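Local coordinates for 3-phosphoshikimate 1-carboxyvinyltransferase (Streptomyces sviceus, PDB 7M0O), which probably transfers the enolpyruvyl group of phosphoenolpyruvate to the 5-hydroxyl of shikimate-3-phosphate, the sixth step of chorismate biosynthesis, as an EPSP synthase, at residues P5-K8 and S9-A12; V50-P54 and D55-V59; P111-R114 and A115-L119. One frame throughout, in Å; residues are numbered along the deposited sequence. Where two conformers were deposited one is given.

Interaction 1 of 3, residues P5-K8 and S9-A12; sequences PGSK and SITA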
# COMPACT_ATOMS: atom_id res chain seq x y z
N PRO A 5 -10.43 -1.64 4.96
CA PRO A 5 -9.23 -1.48 5.78
C PRO A 5 -8.29 -0.41 5.24
O PRO A 5 -8.19 -0.19 4.04
CB PRO A 5 -8.57 -2.86 5.74
CG PRO A 5 -9.09 -3.48 4.49
CD PRO A 5 -10.49 -2.97 4.33
N GLY A 6 -7.57 0.22 6.18
CA GLY A 6 -6.57 1.20 5.80
C GLY A 6 -5.45 0.59 4.98
O GLY A 6 -5.18 -0.62 5.05
N SER A 7 -4.78 1.45 4.21
CA SER A 7 -3.63 1.05 3.42
C SER A 7 -2.50 0.59 4.34
O SER A 7 -2.16 1.29 5.31
CB SER A 7 -3.16 2.20 2.53
OG SER A 7 -1.77 2.09 2.24
N LYS A 8 -1.95 -0.59 4.05
CA LYS A 8 -0.84 -1.10 4.86
C LYS A 8 0.40 -0.22 4.74
O LYS A 8 1.02 0.14 5.74
CB LYS A 8 -0.54 -2.54 4.47
CG LYS A 8 0.82 -3.04 4.97
CD LYS A 8 0.90 -3.07 6.49
CE LYS A 8 2.24 -3.64 6.97
NZ LYS A 8 3.40 -2.78 6.57
N SER A 9 0.78 0.12 3.51
CA SER A 9 2.02 0.88 3.34
C SER A 9 1.87 2.31 3.85
O SER A 9 2.84 2.89 4.34
CB SER A 9 2.47 0.87 1.88
OG SER A 9 1.54 1.52 1.05
N ILE A 10 0.68 2.89 3.75
CA ILE A 10 0.49 4.22 4.32
C ILE A 10 0.50 4.15 5.85
O ILE A 10 1.09 5.02 6.51
CB ILE A 10 -0.79 4.87 3.77
CG1 ILE A 10 -0.57 5.22 2.29
CG2 ILE A 10 -1.14 6.13 4.59
CD1 ILE A 10 -1.82 5.72 1.55
N THR A 11 -0.10 3.11 6.43
CA THR A 11 -0.08 2.99 7.88
C THR A 11 1.35 2.88 8.39
O THR A 11 1.71 3.51 9.40
CB THR A 11 -0.92 1.78 8.34
OG1 THR A 11 -2.31 1.96 7.96
CG2 THR A 11 -0.85 1.62 9.86
N ALA A 12 2.19 2.16 7.66
CA ALA A 12 3.58 1.95 8.07
C ALA A 12 4.36 3.26 8.11
O ALA A 12 5.02 3.57 9.11
CB ALA A 12 4.26 0.97 7.10

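Interaction 2 of 3, residues V50-P54 and D55-V59; sequences VGRTP and DTWQV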
# COMPACT_ATOMS: atom_id res chain seq x y z
N VAL A 50 2.21 5.25 23.45
CA VAL A 50 1.28 4.91 22.38
C VAL A 50 -0.08 4.61 23.01
O VAL A 50 -0.21 3.65 23.77
CB VAL A 50 1.77 3.71 21.55
CG1 VAL A 50 0.73 3.33 20.48
CG2 VAL A 50 3.14 4.01 20.92
N GLY A 51 -1.07 5.42 22.68
CA GLY A 51 -2.45 5.22 23.14
C GLY A 51 -3.34 4.88 21.97
O GLY A 51 -3.17 5.42 20.87
N ARG A 52 -4.28 3.96 22.18
CA ARG A 52 -5.09 3.49 21.07
C ARG A 52 -6.55 3.37 21.46
O ARG A 52 -6.89 3.10 22.62
CB ARG A 52 -4.56 2.15 20.54
CG ARG A 52 -3.14 2.24 19.94
CD ARG A 52 -2.69 0.93 19.33
NE ARG A 52 -2.52 -0.11 20.34
CZ ARG A 52 -2.25 -1.38 20.06
NH1 ARG A 52 -2.13 -1.76 18.79
NH2 ARG A 52 -2.12 -2.28 21.03
N THR A 53 -7.42 3.62 20.47
CA THR A 53 -8.86 3.34 20.52
C THR A 53 -9.17 2.46 19.32
O THR A 53 -8.28 2.19 18.50
CB THR A 53 -9.71 4.63 20.49
OG1 THR A 53 -9.64 5.26 19.20
CG2 THR A 53 -9.29 5.61 21.57
N PRO A 54 -10.41 1.98 19.15
CA PRO A 54 -10.71 1.21 17.93
C PRO A 54 -10.59 2.03 16.65
O PRO A 54 -10.52 1.43 15.56
CB PRO A 54 -12.15 0.73 18.16
CG PRO A 54 -12.31 0.73 19.65
CD PRO A 54 -11.50 1.90 20.13
N ASP A 55 -10.53 3.36 16.74
CA ASP A 55 -10.55 4.25 15.58
C ASP A 55 -9.26 5.04 15.39
O ASP A 55 -8.95 5.40 14.25
CB ASP A 55 -11.70 5.26 15.69
CG ASP A 55 -13.05 4.65 15.31
OD1 ASP A 55 -14.09 5.29 15.61
OD2 ASP A 55 -13.09 3.54 14.72
N THR A 56 -8.51 5.34 16.46
CA THR A 56 -7.36 6.25 16.36
C THR A 56 -6.23 5.76 17.25
O THR A 56 -6.46 5.23 18.34
CB THR A 56 -7.69 7.71 16.77
OG1 THR A 56 -8.11 7.76 18.15
CG2 THR A 56 -8.79 8.30 15.90
N TRP A 57 -5.00 5.98 16.79
CA TRP A 57 -3.79 5.77 17.59
C TRP A 57 -3.16 7.11 17.89
O TRP A 57 -3.11 8.00 17.03
CB TRP A 57 -2.77 4.87 16.87
CG TRP A 57 -3.24 3.47 16.63
CD1 TRP A 57 -4.52 2.98 16.74
CD2 TRP A 57 -2.44 2.37 16.17
NE1 TRP A 57 -4.55 1.65 16.41
CE2 TRP A 57 -3.29 1.25 16.05
CE3 TRP A 57 -1.08 2.22 15.87
CZ2 TRP A 57 -2.82 0.00 15.65
CZ3 TRP A 57 -0.63 0.99 15.46
CH2 TRP A 57 -1.49 -0.11 15.36
N GLN A 58 -2.66 7.26 19.12
CA GLN A 58 -2.06 8.49 19.60
C GLN A 58 -0.61 8.21 19.97
O GLN A 58 -0.34 7.29 20.75
CB GLN A 58 -2.83 9.00 20.81
CG GLN A 58 -2.55 10.40 21.22
CD GLN A 58 -3.81 11.09 21.69
OE1 GLN A 58 -4.65 11.48 20.90
NE2 GLN A 58 -3.95 11.22 23.01
N VAL A 59 0.33 8.97 19.39
CA VAL A 59 1.76 8.74 19.61
C VAL A 59 2.42 10.04 20.04
O VAL A 59 2.34 11.04 19.31
CB VAL A 59 2.47 8.18 18.36
CG1 VAL A 59 3.94 7.86 18.67
CG2 VAL A 59 1.74 6.94 17.80
O HOH W 1 -7.21 1.49 15.93

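Interaction 3 of 3, residues P111-R114 and A115-L119; sequences PLSR and ALRDL. With K (potassium ion), chain C.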
# COMPACT_ATOMS: atom_id res chain seq x y z
N PRO A 111 20.56 -3.45 1.80
CA PRO A 111 20.69 -2.07 1.29
C PRO A 111 20.48 -1.02 2.36
O PRO A 111 21.18 0.00 2.38
CB PRO A 111 19.62 -1.99 0.20
CG PRO A 111 19.47 -3.41 -0.27
CD PRO A 111 19.64 -4.25 0.95
N LEU A 112 19.53 -1.25 3.27
CA LEU A 112 19.28 -0.29 4.34
C LEU A 112 20.40 -0.31 5.37
O LEU A 112 20.86 0.76 5.81
CB LEU A 112 17.94 -0.60 5.01
CG LEU A 112 17.59 0.31 6.18
CD1 LEU A 112 17.57 1.79 5.76
CD2 LEU A 112 16.25 -0.13 6.74
N SER A 113 20.85 -1.49 5.78
CA SER A 113 21.89 -1.52 6.81
C SER A 113 23.23 -1.06 6.26
O SER A 113 24.05 -0.52 7.02
CB SER A 113 21.98 -2.91 7.44
OG SER A 113 22.66 -3.80 6.58
N ARG A 114 23.48 -1.27 4.97
CA ARG A 114 24.69 -0.74 4.36
C ARG A 114 24.66 0.78 4.31
O ARG A 114 25.67 1.44 4.58
CB ARG A 114 24.88 -1.33 2.96
CG ARG A 114 26.00 -0.71 2.14
CD ARG A 114 25.47 -0.31 0.77
NE ARG A 114 24.29 0.53 0.93
CZ ARG A 114 23.21 0.48 0.15
NH1 ARG A 114 23.14 -0.37 -0.86
NH2 ARG A 114 22.21 1.29 0.40
N ALA A 115 23.49 1.35 3.99
CA ALA A 115 23.35 2.80 3.95
C ALA A 115 23.50 3.42 5.33
O ALA A 115 24.12 4.47 5.48
CB ALA A 115 22.00 3.17 3.32
N LEU A 116 22.94 2.77 6.37
CA LEU A 116 23.06 3.31 7.73
C LEU A 116 24.52 3.31 8.19
O LEU A 116 24.96 4.25 8.87
CB LEU A 116 22.21 2.50 8.71
CG LEU A 116 20.70 2.71 8.58
CD1 LEU A 116 19.91 1.70 9.47
CD2 LEU A 116 20.30 4.14 8.94
N ARG A 117 25.25 2.25 7.86
CA ARG A 117 26.67 2.18 8.22
C ARG A 117 27.52 3.13 7.38
O ARG A 117 28.47 3.73 7.89
CB ARG A 117 27.15 0.74 8.11
CG ARG A 117 26.56 -0.14 9.25
CD ARG A 117 26.98 -1.59 9.08
NE ARG A 117 26.29 -2.22 7.96
CZ ARG A 117 26.52 -3.46 7.54
NH1 ARG A 117 27.42 -4.21 8.18
NH2 ARG A 117 25.84 -3.98 6.51
N ASP A 118 27.18 3.31 6.09
CA ASP A 118 27.82 4.36 5.31
C ASP A 118 27.66 5.72 6.00
O ASP A 118 28.58 6.54 5.98
CB ASP A 118 27.22 4.45 3.90
CG ASP A 118 27.71 3.34 2.97
OD1 ASP A 118 28.64 2.59 3.35
OD2 ASP A 118 27.15 3.21 1.85
N LEU A 119 26.50 5.95 6.62
CA LEU A 119 26.15 7.17 7.35
C LEU A 119 26.71 7.22 8.78
O LEU A 119 26.37 8.15 9.53
CB LEU A 119 24.64 7.34 7.40
CG LEU A 119 24.01 7.77 6.07
CD1 LEU A 119 22.50 7.64 6.12
CD2 LEU A 119 24.44 9.20 5.77
K K C . 30.77 5.55 7.31

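Interaction 1 of 3, residues P5-K8 and S9-A12
S7 and I10 meet where the loop turns into helix 8-20, an example of how a helix start is satisfied by the residue before it. S7 occupies the N-cap position, and its capping bond runs from I10 N to S7 OG at 3.0 Å, with an N-H...O angle of 162°. Its first torsion explains the reach: OG lies anti to its own backbone N (chi1 153°), turned back over the first helical turn, and it also touches I10 CB at 3.3 Å.

The carbonyl of the same serine is gripped twice. T11 N donates to S7 O at 3.0 Å, and T11 OG1 donates to it at 2.7 Å; the two donors approach from opposite faces of the carbonyl plane, tilted about 30° to each side. T11 OG1 also accepts a hydrogen bond from L31 N. One residue on, A12 N donates to K8 O at 3.0 Å. The K8 chain bends at its second and fourth torsions and brings NZ to 3.9 Å from A12 CB, while NZ is hydrogen-bonded to T80.

K8 and S9, both in the first turn of the capped helix, are predicted to bind 3-phosphoshikimate, K8 also phosphoenolpyruvate. Around them, I10 packs on I186 and M190 of helix 182-193, and A12 rests against T80 and F84 of helix 79-90.

Interaction 2 of 3, residues V50-P54 and D55-V59
R52 and W57 face each other as a non-hydrogen-bonded pair in an antiparallel hairpin whose strand segments 50-52 and 56-59 run at 163° to one another. G51 and Q58 form the hydrogen-bonded pair beside them. G51 N donates to Q58 O at 2.8 Å. Q58 N returns a bond to G51 O at 2.6 Å.

The two long side chains lie alongside and point the same way. R52 CD sits over the face of the indole, 3.4 Å from the centroid of the five-membered ring, in a CH-pi contact. From there the chain bends at chi3 (-66°) and carries the guanidinium over the six-membered ring, with CZ 5.0 Å from its centroid in a cation-pi interaction. The guanidinium stands nearly upright on the indole, the planes 80° apart, with W57 CZ2 at its edge, and NH1 goes on to a salt bridge with E37. Other contacts of the indole reach A40 of helix 34-45 and L15 of helix 8-20.

At the turn, T53 N donates to T56 O at 2.8 Å. T53 OG1, held between its backbone N and carbonyl carbon, accepts from T56 N at 3.0 Å and from D55 N at 3.2 Å. A water donates to T53 O and accepts a weak bond from W57 NE1.

Without the indole, as with an alanine here, the R52 methylenes would probably lose the surface they lie on and the guanidinium would be freer to turn away from E37. The arginine side chain is thus used along its whole length: its apolar stem rests on the indole by CH-pi contact, and its charged end is engaged both by cation-pi interaction and by the salt bridge.

Interaction 3 of 3, residues P111-R114 and A115-L119
R117 folds back along helix 110-118 onto S113, one turn earlier, and can be followed atom by atom. CB, CG and CD all run past S113 O, CG coming nearest of the three at 3.4 Å. The chain then bends at chi3 (-72°), so that NE comes round to donate to S113 O at 3.0 Å, with an N-H...O angle of 164°. The oxygen lies near the guanidinium plane, yet NE stands 61° out of the carbonyl plane. R117 N supplies the ordinary helical bond to the same oxygen from the opposite face, so S113 O accepts from backbone and side chain of a single residue. Farther out, NH2 comes to 3.2 Å from S113 OG, and NH1 forms a salt bridge with E129. The serine hydroxyl has its own main partner in H125.

One residue further along the helix, D118 N donates to R114 O at 2.8 Å. On the buried side L112 CG touches L116 CD1, and the two leucines extend toward helix 155-163, where they meet Y156 and L163 respectively.

The helix ends here, as L119 leaves helical geometry. The carbonyls of the last turn have no following helical turn to bond to, and R117 O and D118 O bind a potassium ion, the latter at 2.8 Å. Such cation binding by main-chain carbonyls is characteristic of a helix C-terminus, where the helix dipole probably makes the site more attractive to a positive ion.

In the fold
The three contacts follow in series along the chain and none touches another. Interaction 1 lies near the middle of the molecule, about 6 Å from its centre, whereas interactions 2 and 3 lie about 21 and 24 Å out, their own centres about 32 Å apart. Helix 8-20 ties the first two together: it starts at interaction 1, and L15 and A18 farther along it meet W57 and V59 of the hairpin, which edges a mixed four-stranded sheet. Helix 79-90 bridges interactions 1 and 3, touching A12 and L112. Secondary structure around the predicted substrate site is thus connected to a peripheral hairpin and to a potassium-binding helix end.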